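Local coordinates for putative thioesterase II (Thermobifida fusca, PDB 3BBJ), which probably hydrolyses acyl-CoA or related thioesters, as a double-hotdog member of the acyl-CoA thioesterase family, at residues R47-E52 with V90-F95; H55-S60 with T108-P113; L224-E229 with R257-A262. All coordinates share one frame; numbering follows the deposited sequence.

Interaction 1 of 3, residues R47-E52 with V90-F95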
loop_
_atom_site.group_PDB
_atom_site.type_symbol
_atom_site.label_atom_id
_atom_site.label_comp_id
_atom_site.label_asym_id
_atom_site.label_seq_id
_atom_site.Cartn_x
_atom_site.Cartn_y
_atom_site.Cartn_z
ATOM N N ARG A 47 -10.362 -14.143 5.945
ATOM C CA ARG A 47 -11.104 -15.409 5.906
ATOM C C ARG A 47 -12.447 -15.271 5.217
ATOM O O ARG A 47 -12.849 -16.131 4.437
ATOM C CB ARG A 47 -11.334 -15.965 7.322
ATOM C CG ARG A 47 -10.140 -16.686 7.878
ATOM C CD ARG A 47 -10.507 -17.708 8.943
ATOM N NE ARG A 47 -9.516 -18.781 8.970
ATOM C CZ ARG A 47 -8.351 -18.743 9.615
ATOM N NH1 ARG A 47 -7.988 -17.682 10.320
ATOM N NH2 ARG A 47 -7.529 -19.786 9.546
ATOM N N SER A 48 -13.143 -14.186 5.532
ATOM C CA SER A 48 -14.422 -13.904 4.927
ATOM C C SER A 48 -14.298 -13.756 3.421
ATOM O O SER A 48 -15.160 -14.211 2.670
ATOM C CB SER A 48 -15.006 -12.617 5.517
ATOM O OG SER A 48 -14.160 -11.502 5.290
ATOM N N ALA A 49 -13.223 -13.117 2.983
ATOM C CA ALA A 49 -13.039 -12.815 1.573
ATOM C C ALA A 49 -12.739 -14.050 0.749
ATOM O O ALA A 49 -13.262 -14.211 -0.351
ATOM C CB ALA A 49 -11.950 -11.781 1.395
ATOM N N LEU A 50 -11.883 -14.916 1.264
ATOM C CA LEU A 50 -11.522 -16.136 0.543
ATOM C C LEU A 50 -12.665 -17.153 0.541
ATOM O O LEU A 50 -12.725 -18.011 -0.332
ATOM C CB LEU A 50 -10.268 -16.770 1.155
ATOM C CG LEU A 50 -8.992 -15.930 1.126
ATOM C CD1 LEU A 50 -7.914 -16.584 1.982
ATOM C CD2 LEU A 50 -8.540 -15.765 -0.292
ATOM N N ALA A 51 -13.548 -17.071 1.537
ATOM C CA ALA A 51 -14.742 -17.915 1.575
ATOM C C ALA A 51 -15.662 -17.551 0.408
ATOM O O ALA A 51 -16.373 -18.410 -0.130
ATOM C CB ALA A 51 -15.475 -17.767 2.900
ATOM N N GLU A 52 -15.626 -16.285 0.004
ATOM C CA GLU A 52 -16.464 -15.784 -1.088
ATOM C C GLU A 52 -15.814 -15.878 -2.464
ATOM O O GLU A 52 -16.427 -15.499 -3.461
ATOM C CB GLU A 52 -16.847 -14.329 -0.802
ATOM C CG GLU A 52 -17.739 -14.175 0.438
ATOM C CD GLU A 52 -19.172 -14.657 0.209
ATOM O OE1 GLU A 52 -19.814 -14.162 -0.745
ATOM O OE2 GLU A 52 -19.653 -15.518 0.986
ATOM N N VAL A 90 -12.801 -9.029 -3.678
ATOM C CA VAL A 90 -13.841 -9.042 -2.651
ATOM C C VAL A 90 -13.673 -7.892 -1.636
ATOM O O VAL A 90 -12.586 -7.632 -1.119
ATOM C CB VAL A 90 -13.857 -10.429 -1.875
ATOM C CG1 VAL A 90 -15.067 -10.538 -0.897
ATOM C CG2 VAL A 90 -13.857 -11.609 -2.858
ATOM N N GLN A 91 -14.772 -7.196 -1.377
ATOM C CA GLN A 91 -14.841 -6.175 -0.339
ATOM C C GLN A 91 -15.467 -6.815 0.905
ATOM O O GLN A 91 -16.474 -7.547 0.823
ATOM C CB GLN A 91 -15.674 -5.005 -0.834
ATOM C CG GLN A 91 -15.876 -3.845 0.101
ATOM C CD GLN A 91 -16.601 -2.701 -0.608
ATOM O OE1 GLN A 91 -17.773 -2.420 -0.333
ATOM N NE2 GLN A 91 -15.924 -2.077 -1.573
ATOM N N THR A 92 -14.843 -6.560 2.048
ATOM C CA THR A 92 -15.270 -7.147 3.307
ATOM C C THR A 92 -15.177 -6.064 4.381
ATOM O O THR A 92 -14.155 -5.355 4.487
ATOM C CB THR A 92 -14.411 -8.388 3.655
ATOM O OG1 THR A 92 -14.798 -8.921 4.928
ATOM C CG2 THR A 92 -12.912 -8.047 3.665
ATOM N N THR A 93 -16.266 -5.903 5.136
ATOM C CA THR A 93 -16.354 -4.872 6.166
ATOM C C THR A 93 -16.763 -5.476 7.522
ATOM O O THR A 93 -17.694 -6.298 7.608
ATOM C CB THR A 93 -17.358 -3.791 5.749
ATOM O OG1 THR A 93 -17.078 -3.368 4.405
ATOM C CG2 THR A 93 -17.313 -2.582 6.708
ATOM N N LEU A 94 -16.061 -5.048 8.579
ATOM C CA LEU A 94 -16.319 -5.527 9.938
ATOM C C LEU A 94 -17.147 -4.519 10.717
ATOM O O LEU A 94 -16.821 -3.329 10.741
ATOM C CB LEU A 94 -15.015 -5.777 10.678
ATOM C CG LEU A 94 -15.109 -6.295 12.106
ATOM C CD1 LEU A 94 -15.796 -7.665 12.130
ATOM C CD2 LEU A 94 -13.704 -6.369 12.720
ATOM N N PHE A 95 -18.210 -5.028 11.356
ATOM C CA PHE A 95 -19.116 -4.226 12.172
ATOM C C PHE A 95 -19.138 -4.717 13.606
ATOM O O PHE A 95 -18.991 -5.905 13.876
ATOM C CB PHE A 95 -20.528 -4.318 11.638
ATOM C CG PHE A 95 -20.691 -3.777 10.267
ATOM C CD1 PHE A 95 -20.376 -4.553 9.162
ATOM C CD2 PHE A 95 -21.196 -2.506 10.070
ATOM C CE1 PHE A 95 -20.541 -4.045 7.869
ATOM C CE2 PHE A 95 -21.369 -1.995 8.770
ATOM C CZ PHE A 95 -21.039 -2.765 7.675
#
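One hydrogen bond ties the helix to the strand: Thr92 OG1 donates to Ser48 OG at 2.7 Å. The threonine hydroxyl stands anti to its backbone N (chi1 177°), which carries it toward the helix. Ser48 OG, in the crowded position between N and the carbonyl carbon (chi1 60°), also bonds the carbonyl of Leu45, so its rotation is fixed by two partners. A valine at Thr92 has no hydroxyl to donate, and would probably leave the buried Ser48 OG with Leu45 O alone of its two partners and the helix less firmly held. In the hotdog fold a long central helix is wrapped by an antiparallel sheet; here the last turn of helix 38-51 runs obliquely, roughly antiparallel, over strand 88-96 (axes of the short segments 8.2 Å apart at closest approach, 143° between their directions). Van der Waals packing makes the rest of the contact. Ala49 CB sits 4.0 Å from Val90 CB, its small methyl letting the strand come close, while Val90 CG2 lies 3.7 Å from Ala49 O. Val90 CG1, anti to its own N, reaches Glu52 CB at 4.2 Å. The Glu52 chain then bends away, OE2 bonding the Tyr22 hydroxyl.

Interaction 2 of 3, residues H55-S60 with T108-P113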
loop_
_atom_site.group_PDB
_atom_site.type_symbol
_atom_site.label_atom_id
_atom_site.label_comp_id
_atom_site.label_asym_id
_atom_site.label_seq_id
_atom_site.Cartn_x
_atom_site.Cartn_y
_atom_site.Cartn_z
ATOM N N HIS A 55 -10.724 -18.235 -5.913
ATOM C CA HIS A 55 -9.274 -18.330 -5.870
ATOM C C HIS A 55 -8.809 -18.528 -4.438
ATOM O O HIS A 55 -9.498 -18.143 -3.487
ATOM C CB HIS A 55 -8.661 -17.084 -6.475
ATOM C CG HIS A 55 -9.096 -16.836 -7.882
ATOM N ND1 HIS A 55 -8.713 -17.641 -8.930
ATOM C CD2 HIS A 55 -9.881 -15.872 -8.415
ATOM C CE1 HIS A 55 -9.245 -17.183 -10.050
ATOM N NE2 HIS A 55 -9.960 -16.108 -9.765
ATOM N N LEU A 56 -7.622 -19.105 -4.292
ATOM C CA LEU A 56 -7.146 -19.568 -2.995
ATOM C C LEU A 56 -6.461 -18.531 -2.110
ATOM O O LEU A 56 -6.477 -18.687 -0.887
ATOM C CB LEU A 56 -6.200 -20.763 -3.179
ATOM C CG LEU A 56 -6.816 -22.019 -3.807
ATOM C CD1 LEU A 56 -5.810 -23.183 -3.787
ATOM C CD2 LEU A 56 -8.117 -22.431 -3.100
ATOM N N HIS A 57 -5.886 -17.482 -2.711
ATOM C CA HIS A 57 -4.987 -16.566 -1.974
ATOM C C HIS A 57 -5.304 -15.107 -2.067
ATOM O O HIS A 57 -5.768 -14.630 -3.090
ATOM C CB HIS A 57 -3.553 -16.724 -2.480
ATOM C CG HIS A 57 -3.110 -18.140 -2.545
ATOM N ND1 HIS A 57 -2.680 -18.731 -3.710
ATOM C CD2 HIS A 57 -3.107 -19.109 -1.604
ATOM C CE1 HIS A 57 -2.386 -19.998 -3.475
ATOM N NE2 HIS A 57 -2.639 -20.253 -2.204
ATOM N N ALA A 58 -4.968 -14.408 -0.991
ATOM C CA ALA A 58 -5.117 -12.957 -0.883
ATOM C C ALA A 58 -3.807 -12.331 -1.360
ATOM O O ALA A 58 -2.829 -12.260 -0.601
ATOM C CB ALA A 58 -5.399 -12.580 0.554
ATOM N N VAL A 59 -3.787 -11.892 -2.620
ATOM C CA VAL A 59 -2.550 -11.409 -3.249
ATOM C C VAL A 59 -2.273 -9.931 -2.997
ATOM O O VAL A 59 -1.109 -9.552 -2.818
ATOM C CB VAL A 59 -2.500 -11.782 -4.746
ATOM C CG1 VAL A 59 -1.359 -11.074 -5.442
ATOM C CG2 VAL A 59 -2.337 -13.318 -4.867
ATOM N N SER A 60 -3.324 -9.103 -2.990
ATOM C CA SER A 60 -3.198 -7.714 -2.524
ATOM C C SER A 60 -4.391 -7.393 -1.659
ATOM O O SER A 60 -5.528 -7.564 -2.083
ATOM C CB SER A 60 -3.123 -6.699 -3.665
ATOM O OG SER A 60 -2.149 -7.083 -4.611
ATOM N N THR A 108 -7.856 -11.430 -4.846
ATOM C CA THR A 108 -7.537 -12.839 -4.631
ATOM C C THR A 108 -7.206 -13.484 -5.959
ATOM O O THR A 108 -7.790 -13.148 -6.997
ATOM C CB THR A 108 -8.678 -13.641 -3.951
ATOM O OG1 THR A 108 -9.644 -14.028 -4.928
ATOM C CG2 THR A 108 -9.355 -12.825 -2.827
ATOM N N ALA A 109 -6.244 -14.394 -5.908
ATOM C CA ALA A 109 -5.798 -15.156 -7.068
ATOM C C ALA A 109 -5.231 -16.474 -6.520
ATOM O O ALA A 109 -5.269 -16.709 -5.322
ATOM C CB ALA A 109 -4.747 -14.388 -7.842
ATOM N N THR A 110 -4.734 -17.336 -7.394
ATOM C CA THR A 110 -4.143 -18.594 -6.969
ATOM C C THR A 110 -2.713 -18.612 -7.444
ATOM O O THR A 110 -2.464 -18.723 -8.618
ATOM C CB THR A 110 -4.922 -19.811 -7.535
ATOM O OG1 THR A 110 -6.271 -19.757 -7.054
ATOM C CG2 THR A 110 -4.269 -21.155 -7.105
ATOM N N LEU A 111 -1.777 -18.484 -6.519
ATOM C CA LEU A 111 -0.368 -18.497 -6.852
ATOM C C LEU A 111 0.144 -19.923 -7.014
ATOM O O LEU A 111 -0.404 -20.855 -6.435
ATOM C CB LEU A 111 0.440 -17.825 -5.753
ATOM C CG LEU A 111 0.148 -16.358 -5.436
ATOM C CD1 LEU A 111 1.144 -15.882 -4.380
ATOM C CD2 LEU A 111 0.215 -15.533 -6.704
ATOM N N ASP A 112 1.220 -20.057 -7.780
ATOM C CA ASP A 112 1.898 -21.319 -7.984
ATOM C C ASP A 112 2.888 -21.456 -6.827
ATOM O O ASP A 112 3.822 -20.665 -6.735
ATOM C CB ASP A 112 2.607 -21.305 -9.355
ATOM C CG ASP A 112 3.517 -22.510 -9.584
ATOM O OD1 ASP A 112 3.560 -23.433 -8.746
ATOM O OD2 ASP A 112 4.216 -22.515 -10.624
ATOM N N PRO A 113 2.706 -22.470 -5.956
ATOM C CA PRO A 113 3.649 -22.634 -4.851
ATOM C C PRO A 113 5.066 -23.009 -5.255
ATOM O O PRO A 113 5.967 -22.887 -4.425
ATOM C CB PRO A 113 3.019 -23.727 -3.983
ATOM C CG PRO A 113 2.069 -24.438 -4.860
ATOM C CD PRO A 113 1.639 -23.488 -5.939
#
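Strands 57-65 and 99-109 are antiparallel neighbours in the N-terminal hotdog domain, and this contact is the end of their pairing, where the chain enters one strand and leaves the other. His57 and Ala109 form a hydrogen-bonded pair: His57 N gives to Ala109 O at 2.8 Å, nearly along the C=O axis, and Ala109 N returns a bond to His57 O at 2.9 Å. In the next, non-hydrogen-bonded pair, Ala58 with Thr108, the chains draw close, and Thr108 CA lies 3.0 Å from His57 O as a CA-H...O contact. Just beyond, Val59 and Ser60 both face Ala107 in a classic beta bulge. Past the regular pairing, side chains replace backbone acceptors. Thr110 OG1, anti to its carbonyl carbon, accepts from Leu56 N at 3.1 Å with an angle of 164°. The His57 ring turns its edge to the outgoing chain, and ND1 accepts from Leu111 N at 3.0 Å, the donor 5° out of the ring plane; ND1 is therefore the unprotonated nitrogen in this bond. Leu56 CB lies over one face of that ring. Val59 CG2 and Leu111 CD2 meet tip to tip at 3.8 Å, and Val59 CG2 also touches Ala109 CB at 4.0 Å. Trp246 of the second subunit packs on both Ala109 and Leu111.

Interaction 3 of 3, residues L224-E229 with R257-A262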
loop_
_atom_site.group_PDB
_atom_site.type_symbol
_atom_site.label_atom_id
_atom_site.label_comp_id
_atom_site.label_asym_id
_atom_site.label_seq_id
_atom_site.Cartn_x
_atom_site.Cartn_y
_atom_site.Cartn_z
ATOM N N LEU A 224 1.023 -10.570 -1.014
ATOM C CA LEU A 224 1.536 -11.935 -0.891
ATOM C C LEU A 224 2.313 -12.218 -2.160
ATOM O O LEU A 224 1.733 -12.148 -3.234
ATOM C CB LEU A 224 0.393 -12.941 -0.790
ATOM C CG LEU A 224 0.799 -14.409 -0.645
ATOM C CD1 LEU A 224 1.584 -14.613 0.651
ATOM C CD2 LEU A 224 -0.431 -15.302 -0.700
ATOM N N ARG A 225 3.594 -12.576 -2.028
ATOM C CA ARG A 225 4.500 -12.723 -3.165
ATOM C C ARG A 225 4.922 -14.153 -3.518
ATOM O O ARG A 225 5.337 -14.425 -4.651
ATOM C CB ARG A 225 5.758 -11.903 -2.889
ATOM C CG ARG A 225 5.503 -10.391 -2.640
ATOM C CD ARG A 225 4.588 -9.769 -3.682
ATOM N NE ARG A 225 4.987 -10.118 -5.056
ATOM C CZ ARG A 225 5.978 -9.541 -5.741
ATOM N NH1 ARG A 225 6.717 -8.574 -5.206
ATOM N NH2 ARG A 225 6.234 -9.936 -6.982
ATOM N N ALA A 226 4.862 -15.035 -2.526
ATOM C CA ALA A 226 5.194 -16.452 -2.660
ATOM C C ALA A 226 4.433 -17.185 -1.565
ATOM O O ALA A 226 4.010 -16.575 -0.577
ATOM C CB ALA A 226 6.686 -16.674 -2.480
ATOM N N ILE A 227 4.231 -18.486 -1.763
ATOM C CA ILE A 227 3.548 -19.330 -0.810
ATOM C C ILE A 227 4.606 -19.856 0.156
ATOM O O ILE A 227 5.491 -20.605 -0.257
ATOM C CB ILE A 227 2.865 -20.520 -1.513
ATOM C CG1 ILE A 227 1.816 -20.031 -2.535
ATOM C CG2 ILE A 227 2.248 -21.467 -0.483
ATOM C CD1 ILE A 227 0.602 -19.304 -1.946
ATOM N N PRO A 228 4.521 -19.474 1.449
ATOM C CA PRO A 228 5.539 -19.907 2.379
ATOM C C PRO A 228 5.267 -21.301 2.927
ATOM O O PRO A 228 4.106 -21.734 3.033
ATOM C CB PRO A 228 5.416 -18.901 3.522
ATOM C CG PRO A 228 3.987 -18.582 3.559
ATOM C CD PRO A 228 3.489 -18.664 2.120
ATOM N N GLU A 229 6.341 -21.993 3.281
ATOM C CA GLU A 229 6.203 -23.252 3.994
ATOM C C GLU A 229 6.086 -22.863 5.477
ATOM O O GLU A 229 6.595 -21.817 5.875
ATOM C CB GLU A 229 7.404 -24.179 3.735
ATOM C CG GLU A 229 7.049 -25.663 3.592
ATOM C CD GLU A 229 6.127 -25.961 2.400
ATOM O OE1 GLU A 229 6.535 -25.691 1.250
ATOM O OE2 GLU A 229 5.007 -26.488 2.607
ATOM N N ARG A 257 13.310 -20.379 3.999
ATOM C CA ARG A 257 14.187 -20.549 2.832
ATOM C C ARG A 257 14.736 -19.253 2.284
ATOM O O ARG A 257 15.480 -19.272 1.311
ATOM C CB ARG A 257 13.424 -21.268 1.715
ATOM C CG ARG A 257 12.880 -22.621 2.151
ATOM C CD ARG A 257 11.624 -22.997 1.404
ATOM N NE ARG A 257 11.869 -23.126 -0.027
ATOM C CZ ARG A 257 10.951 -23.497 -0.913
ATOM N NH1 ARG A 257 9.704 -23.788 -0.518
ATOM N NH2 ARG A 257 11.287 -23.577 -2.197
ATOM N N GLY A 258 14.371 -18.132 2.897
ATOM C CA GLY A 258 14.806 -16.820 2.425
ATOM C C GLY A 258 13.987 -16.267 1.264
ATOM O O GLY A 258 14.440 -15.359 0.556
ATOM N N ARG A 259 12.779 -16.800 1.073
ATOM C CA ARG A 259 11.903 -16.357 -0.011
ATOM C C ARG A 259 10.981 -15.270 0.483
ATOM O O ARG A 259 10.281 -15.447 1.483
ATOM C CB ARG A 259 11.095 -17.533 -0.551
ATOM C CG ARG A 259 11.986 -18.583 -1.254
ATOM C CD ARG A 259 11.354 -19.974 -1.294
ATOM N NE ARG A 259 10.146 -20.069 -2.122
ATOM C CZ ARG A 259 8.893 -20.164 -1.677
ATOM N NH1 ARG A 259 8.617 -20.171 -0.389
ATOM N NH2 ARG A 259 7.893 -20.256 -2.547
ATOM N N LEU A 260 11.002 -14.131 -0.189
ATOM C CA LEU A 260 10.114 -13.033 0.163
ATOM C C LEU A 260 8.663 -13.509 -0.004
ATOM O O LEU A 260 8.273 -13.962 -1.085
ATOM C CB LEU A 260 10.394 -11.809 -0.723
ATOM C CG LEU A 260 9.525 -10.563 -0.528
ATOM C CD1 LEU A 260 9.783 -9.911 0.864
ATOM C CD2 LEU A 260 9.706 -9.539 -1.693
ATOM N N VAL A 261 7.882 -13.410 1.064
ATOM C CA VAL A 261 6.479 -13.833 1.037
ATOM C C VAL A 261 5.474 -12.686 1.234
ATOM O O VAL A 261 4.372 -12.778 0.738
ATOM C CB VAL A 261 6.183 -14.965 2.091
ATOM C CG1 VAL A 261 6.986 -16.220 1.786
ATOM C CG2 VAL A 261 6.490 -14.487 3.496
ATOM N N ALA A 262 5.847 -11.638 1.969
ATOM C CA ALA A 262 4.949 -10.486 2.263
ATOM C C ALA A 262 5.679 -9.146 2.197
ATOM O O ALA A 262 6.816 -9.040 2.649
ATOM C CB ALA A 262 4.320 -10.619 3.651
#
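Leu224 and Ala262 form an antiparallel non-hydrogen-bonded pair at the end of strand 217-224 and near the start of strand 260-269, after which Arg225 to Glu229 run as loop. Beside the pair, Arg225 N donates to Val261 O at 2.9 Å; the bond is straight at the hydrogen (168°), but the donor stands above the carbonyl plane. Val261 and Ala262 both face Leu253, a classic beta bulge. Leu224 CD1 also closes on Val261 O, at 3.3 Å. Val261 CG1, anti to its carbonyl carbon, packs against Pro228 CB at 3.6 Å, and Ala226 CB lies 3.4 Å from Leu260 O. The Arg259 chain, bent at chi3, brings its guanidinium edge-on to the Ile227 carbonyl: NH1 donates to Ile227 O at 3.2 Å, in the guanidinium plane, and NH2 adds a weak bond to the same oxygen. Ala226 CB lies over one face of the Arg259 guanidinium and Arg257 NH1 over the opposite one. Asp255 forms a salt bridge with Arg259 NH1. Arg225 CB faces the 257-262 segment, but the bent chain carries its guanidinium off to Asp248 and the carbonyl of Leu241, both of the second subunit. With Arg257 NH1 over the rim of the Arg259 guanidinium, the two positive charges probably repel; Asp255, and Glu229 OE1 4.1 Å from Arg257 NH1, beyond a salt bridge, are likely to ease that while Arg259 holds the loop carbonyl.

From the N terminus, helix 38-51 leads into strand 57-65, and strands 88-96 and 99-109 follow in turn, so interactions 1 and 2 cross: 47-52 and 55-60 come first, then their partners 90-95 and 108-113. Each closes a loop of mostly strand residues within the N-terminal hotdog domain, and they touch where Leu50 packs on the start of strand 57-65 and on Thr108. Interaction 3 comes later in series, closing the loop between strands 217-224 and 260-269 in the C-terminal domain. It meets interaction 2 where Val59 O and Leu224 N probably hydrogen-bond, joining the two domains edge to edge; interactions 2 and 3 also both touch the second subunit.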